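Local structure of glucosidase (5Z3K) at residues D41-W46 against V95-S100. The protein is a bacterial beta-glucosidase of glycoside hydrolase family 39 that probably hydrolyses O-glycosidic bonds. Numbering follows the deposited sequence.
Sequences DILDVW and VGQTRS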
loop_
_atom_site.group_PDB
_atom_site.type_symbol
_atom_site.label_atom_id
_atom_site.label_comp_id
_atom_site.label_asym_id
_atom_site.label_seq_id
_atom_site.Cartn_x
_atom_site.Cartn_y
_atom_site.Cartn_z
ATOM N N ASP A 41 4.628 -19.803 1.691
ATOM C CA ASP A 41 3.516 -19.384 2.546
ATOM C C ASP A 41 4.036 -18.358 3.550
ATOM O O ASP A 41 4.675 -18.718 4.542
ATOM C CB ASP A 41 2.897 -20.592 3.244
ATOM C CG ASP A 41 1.580 -20.261 3.951
ATOM O OD1 ASP A 41 1.356 -19.087 4.319
ATOM O OD2 ASP A 41 0.760 -21.187 4.147
ATOM N N ILE A 42 3.745 -17.077 3.307
ATOM C CA ILE A 42 4.147 -15.992 4.197
ATOM C C ILE A 42 2.933 -15.287 4.806
ATOM O O ILE A 42 3.048 -14.166 5.292
ATOM C CB ILE A 42 5.056 -14.981 3.470
ATOM C CG1 ILE A 42 4.294 -14.391 2.277
ATOM C CG2 ILE A 42 6.388 -15.670 3.064
ATOM C CD1 ILE A 42 5.066 -13.431 1.391
ATOM N N LEU A 43 1.761 -15.926 4.765
ATOM C CA LEU A 43 0.547 -15.297 5.282
ATOM C C LEU A 43 0.689 -14.907 6.751
ATOM O O LEU A 43 0.151 -13.877 7.187
ATOM C CB LEU A 43 -0.642 -16.244 5.098
ATOM C CG LEU A 43 -2.003 -15.724 5.536
ATOM C CD1 LEU A 43 -2.402 -14.498 4.690
ATOM C CD2 LEU A 43 -3.071 -16.839 5.439
ATOM N N ASP A 44 1.400 -15.721 7.542
ATOM C CA ASP A 44 1.581 -15.376 8.949
ATOM C C ASP A 44 2.360 -14.080 9.118
ATOM O O ASP A 44 2.175 -13.388 10.122
ATOM C CB ASP A 44 2.290 -16.504 9.700
ATOM C CG ASP A 44 2.298 -16.283 11.198
ATOM O OD1 ASP A 44 1.212 -16.313 11.815
ATOM O OD2 ASP A 44 3.394 -16.070 11.757
ATOM N N VAL A 45 3.251 -13.748 8.171
ATOM C CA VAL A 45 3.966 -12.474 8.251
ATOM C C VAL A 45 3.004 -11.317 8.005
ATOM O O VAL A 45 3.080 -10.277 8.670
ATOM C CB VAL A 45 5.157 -12.435 7.264
ATOM C CG1 VAL A 45 5.945 -11.113 7.397
ATOM C CG2 VAL A 45 6.093 -13.622 7.475
ATOM N N TRP A 46 2.094 -11.469 7.041
ATOM C CA TRP A 46 1.081 -10.435 6.826
ATOM C C TRP A 46 0.217 -10.254 8.073
ATOM O O TRP A 46 -0.121 -9.125 8.458
ATOM C CB TRP A 46 0.208 -10.794 5.619
ATOM C CG TRP A 46 0.828 -10.602 4.274
ATOM C CD1 TRP A 46 2.155 -10.524 3.976
ATOM C CD2 TRP A 46 0.126 -10.457 3.030
ATOM N NE1 TRP A 46 2.329 -10.343 2.622
ATOM C CE2 TRP A 46 1.097 -10.292 2.019
ATOM C CE3 TRP A 46 -1.228 -10.467 2.675
ATOM C CZ2 TRP A 46 0.759 -10.132 0.674
ATOM C CZ3 TRP A 46 -1.567 -10.309 1.329
ATOM C CH2 TRP A 46 -0.579 -10.145 0.348
ATOM N N VAL A 95 -8.779 -14.860 -1.411
ATOM C CA VAL A 95 -9.754 -14.066 -0.664
ATOM C C VAL A 95 -9.930 -14.635 0.737
ATOM O O VAL A 95 -9.946 -13.902 1.733
ATOM C CB VAL A 95 -11.088 -14.006 -1.430
ATOM C CG1 VAL A 95 -12.236 -13.543 -0.532
ATOM C CG2 VAL A 95 -10.949 -13.091 -2.651
ATOM N N GLY A 96 -10.054 -15.959 0.836
ATOM C CA GLY A 96 -10.188 -16.568 2.146
ATOM C C GLY A 96 -8.961 -16.355 3.012
ATOM O O GLY A 96 -9.078 -16.095 4.212
ATOM N N GLN A 97 -7.769 -16.435 2.414
ATOM C CA GLN A 97 -6.550 -16.165 3.174
ATOM C C GLN A 97 -6.553 -14.745 3.709
ATOM O O GLN A 97 -6.227 -14.507 4.880
ATOM C CB GLN A 97 -5.310 -16.379 2.304
ATOM C CG GLN A 97 -5.018 -17.842 1.967
ATOM C CD GLN A 97 -3.972 -17.982 0.878
ATOM O OE1 GLN A 97 -3.392 -16.990 0.422
ATOM N NE2 GLN A 97 -3.727 -19.223 0.444
ATOM N N THR A 98 -6.927 -13.791 2.862
ATOM C CA THR A 98 -6.895 -12.393 3.264
ATOM C C THR A 98 -7.903 -12.130 4.372
ATOM O O THR A 98 -7.591 -11.440 5.354
ATOM C CB THR A 98 -7.159 -11.498 2.051
ATOM O OG1 THR A 98 -6.179 -11.762 1.034
ATOM C CG2 THR A 98 -7.095 -10.031 2.454
ATOM N N ARG A 99 -9.112 -12.682 4.244
ATOM C CA ARG A 99 -10.111 -12.464 5.284
ATOM C C ARG A 99 -9.722 -13.143 6.596
ATOM O O ARG A 99 -10.088 -12.652 7.670
ATOM C CB ARG A 99 -11.492 -12.943 4.816
ATOM C CG ARG A 99 -12.044 -12.222 3.571
ATOM C CD ARG A 99 -12.287 -10.713 3.819
ATOM N NE ARG A 99 -13.342 -10.493 4.806
ATOM C CZ ARG A 99 -13.457 -9.398 5.552
ATOM N NH1 ARG A 99 -12.568 -8.418 5.448
ATOM N NH2 ARG A 99 -14.454 -9.286 6.417
ATOM N N SER A 100 -8.969 -14.251 6.539
ATOM C CA SER A 100 -8.620 -14.967 7.756
ATOM C C SER A 100 -7.657 -14.184 8.645
ATOM O O SER A 100 -7.575 -14.472 9.840
ATOM C CB SER A 100 -8.025 -16.338 7.409
ATOM O OG SER A 100 -6.670 -16.217 7.026
#
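Leu43 lays its two methyl groups over one face of the facing helix, against Gln97 and Ser100. CD2 lies 3.9 Å from Gln97 CB and also touches CG, the start of the glutamine chain. CD1 sits 3.8 Å from Gln97 O, which CD2 also approaches. The two side chains cross at a slant. Leu43 reaches across because its CG is anti to the backbone N (chi1 -178°), which carries both methyls away from its own helix.

Ser100 closes the far edge of this patch, with OG 4.0 Å from Leu43 CD2. That hydroxyl is turned back to its own helix and donates to Gln97 O at 2.8 Å. The carbonyl that Leu43 covers is therefore also held by a serine three residues later. No hydrogen bond joins the two segments, and the contact is small, with 145 Å² buried in all. It rests on van der Waals packing near the surface.

The leucine starts a helix, and its backbone is fixed there by an Asx turn. Asp41 OD1 accepts from Leu43 N at 3.2 Å, a fairly straight bond of 158°. Ile42 takes the N-cap position between them. Beyond CG the Gln97 chain runs on extended, and its NE2 donates to Pro32 O in the loop that leads into helix 43-48.

Helices 43-48 and 89-100 lie on the outside of the eight-stranded parallel barrel, the TIM-barrel fold of this family. Deeper in, Trp46 and Thr98 both rest on Val54 of strand 53-55, and Thr98 also touches Ile105 of strand 104-109. The Leu43 contact thus joins the two helices near the surface, above strand 53-55, which both of them touch, while helix 89-100 also reaches strand 104-109.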